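Long-range contacts in SusD homolog (Bacteroides thetaiotaomicron VPI-5482, PDB 3FDH), which probably binds glycans at the outer membrane, as in other members of the SusD/RagB family of sugar-binding lipoproteins: residues 54-59 and 310-315; 115-120 and 159-164; 352-357 and 403-408; 325-330 and 372-377. All coordinates share one frame; numbering follows the deposited sequence.

Contact 1: residues 54-59 and 310-315; sequences GVDNQL and PDQSTS
The turn that leads from strand 52-54 into helix 57-63 is where Val55, Asp56 and Asn57 meet the loop 310-315. The carbonyl of Val55 is held by the loop backbone: Ser313 N donates to Val55 O at 2.8 Å with an N-H...O angle of 152°, and the CA-H of Gln312 points at the same oxygen, CA to O 3.2 Å. Gln312 then sends its extended side chain past this carbonyl, and its OE1 accepts from Asn57 N at 3.0 Å, the donor tilted 17° from the amide plane. A side-chain carbonyl thus takes up a backbone N-H of the turn.

Asp56 lies across the stem of Gln312 at about a right angle, OD1 to Gln312 CG 3.8 Å. With CG anti to the backbone N (chi1 -168°), its carboxylate meets the methyl of Thr314, and packing is tight, Asp56 CG to Thr314 CG2 being 3.2 Å. An alanine here would remove the carboxylate, keeping only the CB contact with Thr314 CG2, and would probably leave a gap beside that methyl and Gln312 CG. At the other end of the loop Pro310 lays its ring against the strand end, CG 3.5 Å from Gly54 O, a buried carbonyl without a hydrogen-bond partner. Ser313 OG accepts from Ser315 N in an ST turn, and also bonds the backbone N of Lys316.

Around this junction, Pro310 packs on Tyr60 and Glu63 of helix 57-63, Leu59 rests on helix 40-48, and Val55 bonds the backbone of Gly260, between helix 250-258 and strand 261-263.

Contact 2: residues 115-120 and 159-164; sequences MAAYNC and TQIISY
Tyr164 begins its contact with Ala117, the two CB atoms 3.9 Å apart, and runs on across helix 115-120. Its ring then passes Ala116, whose CB sits over the ring centre, 3.8 Å from the centroid and 11° off the normal, a CH-pi contact with CG, CD2, CE2 and CZ all near the methyl. Farther out, CE2 has Cys120 SG at 4.2 Å, the sulfur lying at the ring edge. The phenol OH at the tip is bound by Arg90 NE of helix 76-95.

One turn back, Ile161 fills the neighbouring place. With CG1 anti to the carbonyl carbon (chi1 -70°), that atom comes 3.5 Å from Cys120 CB, and CD1 continues along the same residue to its carbonyl carbon, while CG2 stays near Ala117 CB. An alanine in place of Ile161 would probably open a gap beside Cys120 CB and Ala117.

Small side chains let the backbones come close: Ala117 CA and Ile161 CA are 4.6 Å apart, and the segment axes approach to 8.3 Å at 160°. Such a nearly antiparallel, alanine-lined helix pair is consistent with the helical-hairpin packing of SusD-like proteins, whose family belongs to the TPR clan.

Contact 3: residues 352-357 and 403-408; sequences DAEDAL and VVKAKY
Tyr408 reaches across from helix 393-410 to the start of helix 354-379, where Asp352, Ala353, Glu354 and Leu357 gather around it. Leu357 runs past the tyrosine in the opposite direction, its CD2 3.7 Å from Tyr408 CD1 and in touch with CB and CG as well; the same methyl lies 4.0 Å from Val404 CG1. Asp352 crosses the tyrosine at about a right angle, with carboxylate and ring planes 40° apart. Farther along the ring, Glu354 CB packs on CE2 and Ala353 CB on CE1.

The tip of the ring meets the backbone. Ala353, at the N-cap position, donates its N-H to Tyr408 OH at 2.8 Å and 165°. Asp352 OD1 accepts from Glu354 N at 3.1 Å, which closes an Asx turn that leads into the helix; this donor stands above the carboxylate plane. Beside the ring, the extended Glu354 brings OE2 within 3.6 Å of Lys405 CE, but 4.2 Å from Lys405 NZ, beyond a salt bridge.

The chemistry is therefore mostly apolar, fastened by the nearly straight hydrogen bond from Ala353 N to the phenol oxygen, while Glu354 and Lys405 probably add no more than a modest electrostatic attraction.

Contact 4: residues 325-330 and 372-377; sequences AKTAPT and ISIAIK
Ile374 sets both branches against the loop 325-330: chi1 of -75° puts CG2 anti to the backbone N and CG1 anti to the carbonyl carbon, and chi2 of 169° carries CD1 outward from CG1. Thr327 answers with chi1 of 61°, which holds OG1 between its own backbone N and carbonyl carbon, 3.6 Å from Ile374 CG2. That methyl also lies against the backbone, 3.8 Å from Ala325 CA and at a similar distance from the N atoms of Lys326 and Thr327. CD1 reaches the next part of the loop, 3.7 Å from Ala328 CA, with Ala328 CB a little farther off.

The surface that receives this isoleucine is a type I beta turn from Ala325 to Ala328, closed by Ala328 N bonding to Ala325 O at 3.1 Å. The turn lies beside the last part of the long helix 354-379, and the isoleucine branches spread over the backbone of the turn and the Thr327 hydroxyl. No hydrogen bond links the two segments.

The backbones come nearest at Ala325, its CA 4.2 Å from Ala375 CA; the methyl of Ala375 sits 3.8 Å from Ala325 N. From the turn, Lys326 extends away from the helix segment and gives its NZ to Ser245 O, and its backbone bonds that of Asn249. The side chain of Asn249 in turn donates to Ala328 O, tying the turn to the residues just before helix 250-258.

From the N terminus, contact 1 opens first and joins the turn after strand 52-54 to the loop ahead of strand 319-320, closing a loop of some 250 residues. Contact 2 lies wholly within that span, pairing helices 106-127 and 154-171 on the opposite side of the chain's centre. After contact 1 has closed, contact 4 opens at 325-330 and contact 3 at 352-357; they close at 372-377 and 403-408, so their segments alternate. Helix 354-379 serves both, its start bound to helix 393-410 and its later part to the beta turn at 325-328. No two contacts touch; contacts 2 and 4 come nearest, about 7 Å between nearest atoms.

Contact 1: residues 54-59 and 310-315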
loop_
_atom_site.group_PDB
_atom_site.type_symbol
_atom_site.label_atom_id
_atom_site.label_comp_id
_atom_site.label_asym_id
_atom_site.label_seq_id
_atom_site.Cartn_x
_atom_site.Cartn_y
_atom_site.Cartn_z
ATOM N N GLY A 54 -1.368 4.061 -16.500
ATOM C CA GLY A 54 -1.404 2.808 -17.243
ATOM C C GLY A 54 -1.377 3.155 -18.722
ATOM O O GLY A 54 -2.258 3.858 -19.215
ATOM N N VAL A 55 -0.380 2.629 -19.425
ATOM C CA VAL A 55 -0.118 3.019 -20.835
ATOM C C VAL A 55 -0.238 1.862 -21.849
ATOM O O VAL A 55 -0.266 2.068 -23.055
ATOM C CB VAL A 55 1.278 3.754 -20.978
ATOM C CG1 VAL A 55 1.278 5.145 -20.233
ATOM C CG2 VAL A 55 2.461 2.844 -20.526
ATOM N N ASP A 56 -0.311 0.645 -21.343
ATOM C CA ASP A 56 -0.451 -0.514 -22.215
ATOM C C ASP A 56 -1.327 -1.633 -21.650
ATOM O O ASP A 56 -1.385 -1.868 -20.446
ATOM C CB ASP A 56 0.933 -1.085 -22.558
ATOM C CG ASP A 56 0.866 -2.097 -23.690
ATOM O OD1 ASP A 56 0.461 -1.728 -24.801
ATOM O OD2 ASP A 56 1.212 -3.264 -23.461
ATOM N N ASN A 57 -2.022 -2.282 -22.575
ATOM C CA ASN A 57 -2.798 -3.468 -22.315
ATOM C C ASN A 57 -3.796 -3.281 -21.182
ATOM O O ASN A 57 -4.480 -2.265 -21.103
ATOM C CB ASN A 57 -1.827 -4.619 -22.013
ATOM C CG ASN A 57 -2.394 -6.014 -22.349
ATOM O OD1 ASN A 57 -3.594 -6.268 -22.260
ATOM N ND2 ASN A 57 -1.511 -6.923 -22.717
ATOM N N GLN A 58 -3.885 -4.263 -20.299
ATOM C CA GLN A 58 -4.877 -4.172 -19.226
ATOM C C GLN A 58 -4.854 -2.879 -18.424
ATOM O O GLN A 58 -5.908 -2.290 -18.163
ATOM C CB GLN A 58 -4.818 -5.367 -18.276
ATOM C CG GLN A 58 -5.401 -6.599 -18.926
ATOM C CD GLN A 58 -5.419 -7.826 -18.001
ATOM O OE1 GLN A 58 -4.626 -8.761 -18.213
ATOM N NE2 GLN A 58 -6.302 -7.821 -16.955
ATOM N N LEU A 59 -3.676 -2.451 -18.032
ATOM C CA LEU A 59 -3.540 -1.231 -17.218
ATOM C C LEU A 59 -3.949 0.013 -18.036
ATOM O O LEU A 59 -4.370 1.025 -17.470
ATOM C CB LEU A 59 -2.133 -1.104 -16.619
ATOM C CG LEU A 59 -2.014 -0.228 -15.372
ATOM C CD1 LEU A 59 -2.897 -0.765 -14.235
ATOM C CD2 LEU A 59 -0.563 -0.148 -14.945
ATOM N N PRO A 310 -3.749 8.593 -22.050
ATOM C CA PRO A 310 -2.599 8.368 -22.917
ATOM C C PRO A 310 -2.906 7.609 -24.191
ATOM O O PRO A 310 -3.929 6.949 -24.336
ATOM C CB PRO A 310 -1.726 7.429 -22.087
ATOM C CG PRO A 310 -2.733 6.591 -21.382
ATOM C CD PRO A 310 -3.857 7.568 -21.017
ATOM N N ASP A 311 -1.989 7.723 -25.115
ATOM C CA ASP A 311 -1.969 6.851 -26.285
ATOM C C ASP A 311 -1.415 5.526 -25.753
ATOM O O ASP A 311 -0.570 5.514 -24.852
ATOM C CB ASP A 311 -1.035 7.392 -27.361
ATOM C CG ASP A 311 -1.564 8.647 -28.019
ATOM O OD1 ASP A 311 -2.808 8.836 -28.052
ATOM O OD2 ASP A 311 -0.721 9.405 -28.547
ATOM N N GLN A 312 -1.903 4.416 -26.284
ATOM C CA GLN A 312 -1.476 3.113 -25.808
ATOM C C GLN A 312 -0.120 2.753 -26.427
ATOM O O GLN A 312 0.041 2.676 -27.654
ATOM C CB GLN A 312 -2.557 2.093 -26.114
ATOM C CG GLN A 312 -2.325 0.808 -25.388
ATOM C CD GLN A 312 -3.400 -0.202 -25.659
ATOM O OE1 GLN A 312 -3.365 -1.310 -25.107
ATOM N NE2 GLN A 312 -4.362 0.155 -26.519
ATOM N N SER A 313 0.880 2.579 -25.577
ATOM C CA SER A 313 2.234 2.357 -26.035
ATOM C C SER A 313 3.157 2.045 -24.862
ATOM O O SER A 313 3.011 2.614 -23.775
ATOM C CB SER A 313 2.725 3.637 -26.717
ATOM O OG SER A 313 4.102 3.580 -27.083
ATOM N N THR A 314 4.122 1.168 -25.100
ATOM C CA THR A 314 5.051 0.784 -24.053
ATOM C C THR A 314 6.373 1.499 -24.248
ATOM O O THR A 314 7.313 1.314 -23.483
ATOM C CB THR A 314 5.316 -0.737 -24.005
ATOM O OG1 THR A 314 5.816 -1.174 -25.275
ATOM C CG2 THR A 314 4.028 -1.512 -23.642
ATOM N N SER A 315 6.421 2.329 -25.278
ATOM C CA SER A 315 7.646 3.044 -25.621
ATOM C C SER A 315 7.563 4.570 -25.670
ATOM O O SER A 315 8.573 5.250 -25.537
ATOM C CB SER A 315 8.169 2.556 -26.977
ATOM O OG SER A 315 7.218 2.702 -28.010
#

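Contact 2: residues 115-120 and 159-164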
loop_
_atom_site.group_PDB
_atom_site.type_symbol
_atom_site.label_atom_id
_atom_site.label_comp_id
_atom_site.label_asym_id
_atom_site.label_seq_id
_atom_site.Cartn_x
_atom_site.Cartn_y
_atom_site.Cartn_z
HETATM N N MSE A 115 -0.561 -11.802 10.108
HETATM C CA MSE A 115 -0.716 -11.930 8.654
HETATM C C MSE A 115 -2.163 -12.175 8.314
HETATM O O MSE A 115 -2.625 -11.794 7.239
HETATM C CB MSE A 115 0.134 -13.053 8.062
HETATM C CG MSE A 115 1.631 -12.861 8.170
HETATM SE SE MSE A 115 2.150 -11.565 6.865
HETATM C CE MSE A 115 2.272 -9.974 7.892
ATOM N N ALA A 116 -2.879 -12.805 9.234
ATOM C CA ALA A 116 -4.310 -13.114 8.991
ATOM C C ALA A 116 -5.062 -11.774 8.971
ATOM O O ALA A 116 -5.914 -11.523 8.128
ATOM C CB ALA A 116 -4.872 -14.036 10.055
ATOM N N ALA A 117 -4.711 -10.928 9.928
ATOM C CA ALA A 117 -5.335 -9.624 10.073
ATOM C C ALA A 117 -5.077 -8.815 8.826
ATOM O O ALA A 117 -5.961 -8.152 8.289
ATOM C CB ALA A 117 -4.785 -8.881 11.310
ATOM N N TYR A 118 -3.845 -8.898 8.366
ATOM C CA TYR A 118 -3.400 -8.090 7.232
ATOM C C TYR A 118 -4.165 -8.443 5.985
ATOM O O TYR A 118 -4.599 -7.573 5.233
ATOM C CB TYR A 118 -1.884 -8.234 7.008
ATOM C CG TYR A 118 -1.285 -7.122 6.190
ATOM C CD1 TYR A 118 -1.413 -7.103 4.808
ATOM C CD2 TYR A 118 -0.579 -6.106 6.792
ATOM C CE1 TYR A 118 -0.860 -6.080 4.037
ATOM C CE2 TYR A 118 -0.021 -5.094 6.037
ATOM C CZ TYR A 118 -0.154 -5.091 4.655
ATOM O OH TYR A 118 0.409 -4.066 3.911
ATOM N N ASN A 119 -4.349 -9.739 5.792
ATOM C CA ASN A 119 -5.046 -10.231 4.599
ATOM C C ASN A 119 -6.541 -10.007 4.674
ATOM O O ASN A 119 -7.192 -9.715 3.662
ATOM C CB ASN A 119 -4.682 -11.678 4.315
ATOM C CG ASN A 119 -3.287 -11.795 3.730
ATOM O OD1 ASN A 119 -3.051 -11.423 2.578
ATOM N ND2 ASN A 119 -2.350 -12.266 4.534
ATOM N N CYS A 120 -7.079 -10.076 5.883
ATOM C CA CYS A 120 -8.505 -9.788 6.050
ATOM C C CYS A 120 -8.774 -8.355 5.696
ATOM O O CYS A 120 -9.808 -8.011 5.119
ATOM C CB CYS A 120 -8.978 -10.037 7.481
ATOM S SG CYS A 120 -9.160 -11.814 7.891
ATOM N N THR A 159 -13.963 -6.357 12.789
ATOM C CA THR A 159 -13.983 -6.871 14.143
ATOM C C THR A 159 -13.010 -8.053 14.223
ATOM O O THR A 159 -12.297 -8.206 15.198
ATOM C CB THR A 159 -15.377 -7.330 14.561
ATOM O OG1 THR A 159 -16.228 -6.178 14.633
ATOM C CG2 THR A 159 -15.321 -8.010 15.929
ATOM N N GLN A 160 -12.971 -8.855 13.165
ATOM C CA GLN A 160 -12.105 -10.041 13.110
ATOM C C GLN A 160 -10.662 -9.629 13.001
ATOM O O GLN A 160 -9.767 -10.218 13.590
ATOM C CB GLN A 160 -12.478 -10.969 11.954
ATOM C CG GLN A 160 -13.849 -11.573 12.110
ATOM C CD GLN A 160 -14.327 -12.332 10.868
ATOM O OE1 GLN A 160 -13.832 -13.422 10.547
ATOM N NE2 GLN A 160 -15.359 -11.796 10.220
ATOM N N ILE A 161 -10.456 -8.541 12.294
ATOM C CA ILE A 161 -9.115 -8.001 12.095
ATOM C C ILE A 161 -8.505 -7.562 13.423
ATOM O O ILE A 161 -7.373 -7.944 13.796
ATOM C CB ILE A 161 -9.139 -6.827 11.108
ATOM C CG1 ILE A 161 -9.443 -7.363 9.710
ATOM C CG2 ILE A 161 -7.836 -6.073 11.119
ATOM C CD1 ILE A 161 -9.819 -6.291 8.675
ATOM N N ILE A 162 -9.269 -6.782 14.164
ATOM C CA ILE A 162 -8.769 -6.272 15.462
ATOM C C ILE A 162 -8.550 -7.413 16.462
ATOM O O ILE A 162 -7.590 -7.440 17.253
ATOM C CB ILE A 162 -9.706 -5.232 16.053
ATOM C CG1 ILE A 162 -9.790 -4.052 15.101
ATOM C CG2 ILE A 162 -9.209 -4.803 17.455
ATOM C CD1 ILE A 162 -8.446 -3.418 14.883
ATOM N N SER A 163 -9.425 -8.387 16.357
ATOM C CA SER A 163 -9.378 -9.554 17.224
ATOM C C SER A 163 -8.112 -10.350 16.963
ATOM O O SER A 163 -7.428 -10.798 17.890
ATOM C CB SER A 163 -10.631 -10.392 17.023
ATOM O OG SER A 163 -10.594 -11.564 17.817
ATOM N N TYR A 164 -7.775 -10.502 15.697
ATOM C CA TYR A 164 -6.535 -11.168 15.331
ATOM C C TYR A 164 -5.325 -10.440 15.894
ATOM O O TYR A 164 -4.359 -11.054 16.356
ATOM C CB TYR A 164 -6.367 -11.339 13.822
ATOM C CG TYR A 164 -7.017 -12.594 13.257
ATOM C CD1 TYR A 164 -6.819 -13.825 13.840
ATOM C CD2 TYR A 164 -7.762 -12.544 12.084
ATOM C CE1 TYR A 164 -7.398 -14.963 13.307
ATOM C CE2 TYR A 164 -8.339 -13.683 11.537
ATOM C CZ TYR A 164 -8.155 -14.882 12.147
ATOM O OH TYR A 164 -8.742 -16.016 11.607
#

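Contact 3: residues 352-357 and 403-408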
loop_
_atom_site.group_PDB
_atom_site.type_symbol
_atom_site.label_atom_id
_atom_site.label_comp_id
_atom_site.label_asym_id
_atom_site.label_seq_id
_atom_site.Cartn_x
_atom_site.Cartn_y
_atom_site.Cartn_z
ATOM N N ASP A 352 -0.608 20.365 17.672
ATOM C CA ASP A 352 0.582 20.598 16.832
ATOM C C ASP A 352 1.133 19.286 16.314
ATOM O O ASP A 352 1.464 18.389 17.087
ATOM C CB ASP A 352 1.677 21.325 17.617
ATOM C CG ASP A 352 2.896 21.661 16.772
ATOM O OD1 ASP A 352 2.781 21.821 15.561
ATOM O OD2 ASP A 352 3.990 21.811 17.342
ATOM N N ALA A 353 1.245 19.203 14.990
ATOM C CA ALA A 353 1.743 17.988 14.299
ATOM C C ALA A 353 3.050 18.253 13.579
ATOM O O ALA A 353 3.556 17.426 12.853
ATOM C CB ALA A 353 0.701 17.502 13.300
ATOM N N GLU A 354 3.625 19.414 13.800
ATOM C CA GLU A 354 4.794 19.785 13.025
ATOM C C GLU A 354 5.976 18.813 13.096
ATOM O O GLU A 354 6.595 18.497 12.061
ATOM C CB GLU A 354 5.267 21.193 13.390
ATOM C CG GLU A 354 6.405 21.673 12.516
ATOM C CD GLU A 354 7.006 22.967 12.993
ATOM O OE1 GLU A 354 6.241 23.920 13.238
ATOM O OE2 GLU A 354 8.251 23.033 13.109
ATOM N N ASP A 355 6.313 18.364 14.294
ATOM C CA ASP A 355 7.495 17.519 14.448
ATOM C C ASP A 355 7.213 16.191 13.814
ATOM O O ASP A 355 8.064 15.601 13.139
ATOM C CB ASP A 355 7.906 17.332 15.927
ATOM C CG ASP A 355 8.358 18.629 16.565
ATOM O OD1 ASP A 355 8.899 19.494 15.847
ATOM O OD2 ASP A 355 8.173 18.772 17.784
ATOM N N ALA A 356 5.972 15.763 13.989
ATOM C CA ALA A 356 5.551 14.464 13.485
ATOM C C ALA A 356 5.593 14.476 11.963
ATOM O O ALA A 356 6.072 13.545 11.327
ATOM C CB ALA A 356 4.155 14.099 13.987
ATOM N N LEU A 357 5.071 15.549 11.394
ATOM C CA LEU A 357 5.020 15.674 9.948
ATOM C C LEU A 357 6.420 15.728 9.383
ATOM O O LEU A 357 6.703 15.161 8.337
ATOM C CB LEU A 357 4.236 16.924 9.511
ATOM C CG LEU A 357 4.025 17.088 8.000
ATOM C CD1 LEU A 357 3.185 15.955 7.309
ATOM C CD2 LEU A 357 3.350 18.473 7.726
ATOM N N VAL A 403 9.946 24.733 2.754
ATOM C CA VAL A 403 8.732 24.651 1.962
ATOM C C VAL A 403 7.488 24.118 2.690
ATOM O O VAL A 403 6.426 24.759 2.712
ATOM C CB VAL A 403 8.975 23.748 0.715
ATOM C CG1 VAL A 403 7.672 23.532 -0.085
ATOM C CG2 VAL A 403 10.103 24.323 -0.155
ATOM N N VAL A 404 7.636 22.959 3.305
ATOM C CA VAL A 404 6.482 22.298 3.905
ATOM C C VAL A 404 5.975 22.953 5.165
ATOM O O VAL A 404 4.773 23.022 5.394
ATOM C CB VAL A 404 6.715 20.769 4.169
ATOM C CG1 VAL A 404 5.486 20.170 4.781
ATOM C CG2 VAL A 404 7.073 20.001 2.876
ATOM N N LYS A 405 6.891 23.497 5.950
ATOM C CA LYS A 405 6.518 24.022 7.271
ATOM C C LYS A 405 5.437 25.113 7.146
ATOM O O LYS A 405 4.424 25.105 7.850
ATOM C CB LYS A 405 7.774 24.523 8.018
ATOM C CG LYS A 405 7.515 24.958 9.448
ATOM C CD LYS A 405 8.688 25.715 10.062
ATOM C CE LYS A 405 9.871 24.819 10.410
ATOM N NZ LYS A 405 10.979 25.590 11.092
ATOM N N ALA A 406 5.656 26.043 6.235
ATOM C CA ALA A 406 4.716 27.148 6.051
ATOM C C ALA A 406 3.354 26.653 5.547
ATOM O O ALA A 406 2.321 27.142 5.979
ATOM C CB ALA A 406 5.295 28.231 5.123
ATOM N N LYS A 407 3.363 25.653 4.676
ATOM C CA LYS A 407 2.127 25.115 4.101
ATOM C C LYS A 407 1.359 24.378 5.172
ATOM O O LYS A 407 0.121 24.425 5.230
ATOM C CB LYS A 407 2.419 24.213 2.896
ATOM C CG LYS A 407 2.924 24.996 1.698
ATOM C CD LYS A 407 3.261 24.085 0.571
ATOM C CE LYS A 407 3.943 24.787 -0.623
ATOM N NZ LYS A 407 3.100 25.778 -1.356
ATOM N N TYR A 408 2.109 23.740 6.052
ATOM C CA TYR A 408 1.515 22.990 7.163
ATOM C C TYR A 408 0.824 23.985 8.121
ATOM O O TYR A 408 -0.298 23.766 8.560
ATOM C CB TYR A 408 2.560 22.160 7.943
ATOM C CG TYR A 408 2.034 21.835 9.317
ATOM C CD1 TYR A 408 1.061 20.842 9.494
ATOM C CD2 TYR A 408 2.450 22.568 10.436
ATOM C CE1 TYR A 408 0.519 20.590 10.747
ATOM C CE2 TYR A 408 1.931 22.313 11.680
ATOM C CZ TYR A 408 0.957 21.334 11.838
ATOM O OH TYR A 408 0.439 21.114 13.091
#

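Contact 4: residues 325-330 and 372-377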
loop_
_atom_site.group_PDB
_atom_site.type_symbol
_atom_site.label_atom_id
_atom_site.label_comp_id
_atom_site.label_asym_id
_atom_site.label_seq_id
_atom_site.Cartn_x
_atom_site.Cartn_y
_atom_site.Cartn_z
ATOM N N ALA A 325 13.515 -0.171 -9.709
ATOM C CA ALA A 325 13.993 -0.414 -8.316
ATOM C C ALA A 325 13.920 -1.911 -8.007
ATOM O O ALA A 325 13.168 -2.351 -7.161
ATOM C CB ALA A 325 13.144 0.385 -7.297
ATOM N N LYS A 326 14.807 -2.650 -8.669
ATOM C CA LYS A 326 14.758 -4.103 -8.703
ATOM C C LYS A 326 14.721 -4.819 -7.358
ATOM O O LYS A 326 13.985 -5.816 -7.182
ATOM C CB LYS A 326 15.903 -4.645 -9.554
ATOM C CG LYS A 326 15.817 -6.141 -9.809
ATOM C CD LYS A 326 16.997 -6.574 -10.659
ATOM C CE LYS A 326 16.917 -8.041 -11.041
ATOM N NZ LYS A 326 17.966 -8.433 -12.048
ATOM N N THR A 327 15.493 -4.271 -6.431
ATOM C CA THR A 327 15.655 -4.860 -5.116
ATOM C C THR A 327 15.132 -3.997 -3.989
ATOM O O THR A 327 15.397 -4.264 -2.834
ATOM C CB THR A 327 17.113 -5.268 -4.864
ATOM O OG1 THR A 327 17.956 -4.121 -4.926
ATOM C CG2 THR A 327 17.575 -6.281 -5.912
ATOM N N ALA A 328 14.310 -3.010 -4.302
ATOM C CA ALA A 328 13.723 -2.212 -3.228
ATOM C C ALA A 328 12.811 -3.097 -2.385
ATOM O O ALA A 328 12.056 -3.925 -2.935
ATOM C CB ALA A 328 12.925 -1.006 -3.801
ATOM N N PRO A 329 12.793 -2.892 -1.052
ATOM C CA PRO A 329 11.880 -3.738 -0.272
ATOM C C PRO A 329 10.425 -3.416 -0.459
ATOM O O PRO A 329 10.058 -2.317 -0.817
ATOM C CB PRO A 329 12.229 -3.425 1.192
ATOM C CG PRO A 329 13.018 -2.096 1.156
ATOM C CD PRO A 329 13.655 -2.037 -0.210
ATOM N N THR A 330 9.611 -4.414 -0.178
ATOM C CA THR A 330 8.183 -4.241 -0.137
ATOM C C THR A 330 7.857 -3.876 1.300
ATOM O O THR A 330 8.145 -4.620 2.237
ATOM C CB THR A 330 7.389 -5.492 -0.550
ATOM O OG1 THR A 330 7.611 -5.765 -1.935
ATOM C CG2 THR A 330 5.907 -5.277 -0.294
ATOM N N ILE A 372 15.287 5.133 -5.560
ATOM C CA ILE A 372 15.797 5.847 -6.727
ATOM C C ILE A 372 17.225 5.381 -6.994
ATOM O O ILE A 372 17.552 5.066 -8.120
ATOM C CB ILE A 372 15.712 7.363 -6.556
ATOM C CG1 ILE A 372 14.229 7.746 -6.573
ATOM C CG2 ILE A 372 16.569 8.081 -7.680
ATOM C CD1 ILE A 372 13.969 9.185 -6.171
ATOM N N SER A 373 18.060 5.344 -5.955
ATOM C CA SER A 373 19.455 4.886 -6.065
ATOM C C SER A 373 19.576 3.436 -6.546
ATOM O O SER A 373 20.451 3.096 -7.333
ATOM C CB SER A 373 20.208 5.054 -4.747
ATOM O OG SER A 373 20.375 6.438 -4.518
ATOM N N ILE A 374 18.719 2.589 -6.024
ATOM C CA ILE A 374 18.687 1.178 -6.444
ATOM C C ILE A 374 18.449 1.141 -7.954
ATOM O O ILE A 374 19.077 0.380 -8.709
ATOM C CB ILE A 374 17.596 0.374 -5.675
ATOM C CG1 ILE A 374 18.083 0.092 -4.231
ATOM C CG2 ILE A 374 17.272 -0.935 -6.367
ATOM C CD1 ILE A 374 16.956 -0.455 -3.304
ATOM N N ALA A 375 17.523 1.996 -8.386
ATOM C CA ALA A 375 17.083 2.039 -9.799
ATOM C C ALA A 375 18.180 2.525 -10.728
ATOM O O ALA A 375 18.373 1.971 -11.803
ATOM C CB ALA A 375 15.815 2.864 -9.968
ATOM N N ILE A 376 18.893 3.552 -10.281
ATOM C CA ILE A 376 20.022 4.119 -11.021
ATOM C C ILE A 376 21.112 3.062 -11.151
ATOM O O ILE A 376 21.687 2.876 -12.220
ATOM C CB ILE A 376 20.553 5.428 -10.347
ATOM C CG1 ILE A 376 19.501 6.542 -10.498
ATOM C CG2 ILE A 376 21.913 5.850 -10.944
ATOM C CD1 ILE A 376 19.767 7.772 -9.665
ATOM N N LYS A 377 21.365 2.341 -10.069
ATOM C CA LYS A 377 22.406 1.334 -10.091
ATOM C C LYS A 377 21.970 0.242 -11.074
ATOM O O LYS A 377 22.715 -0.160 -11.941
ATOM C CB LYS A 377 22.690 0.763 -8.687
ATOM C CG LYS A 377 23.905 -0.177 -8.599
ATOM C CD LYS A 377 23.830 -1.038 -7.341
ATOM C CE LYS A 377 25.085 -1.894 -7.086
ATOM N NZ LYS A 377 26.169 -1.153 -6.358
#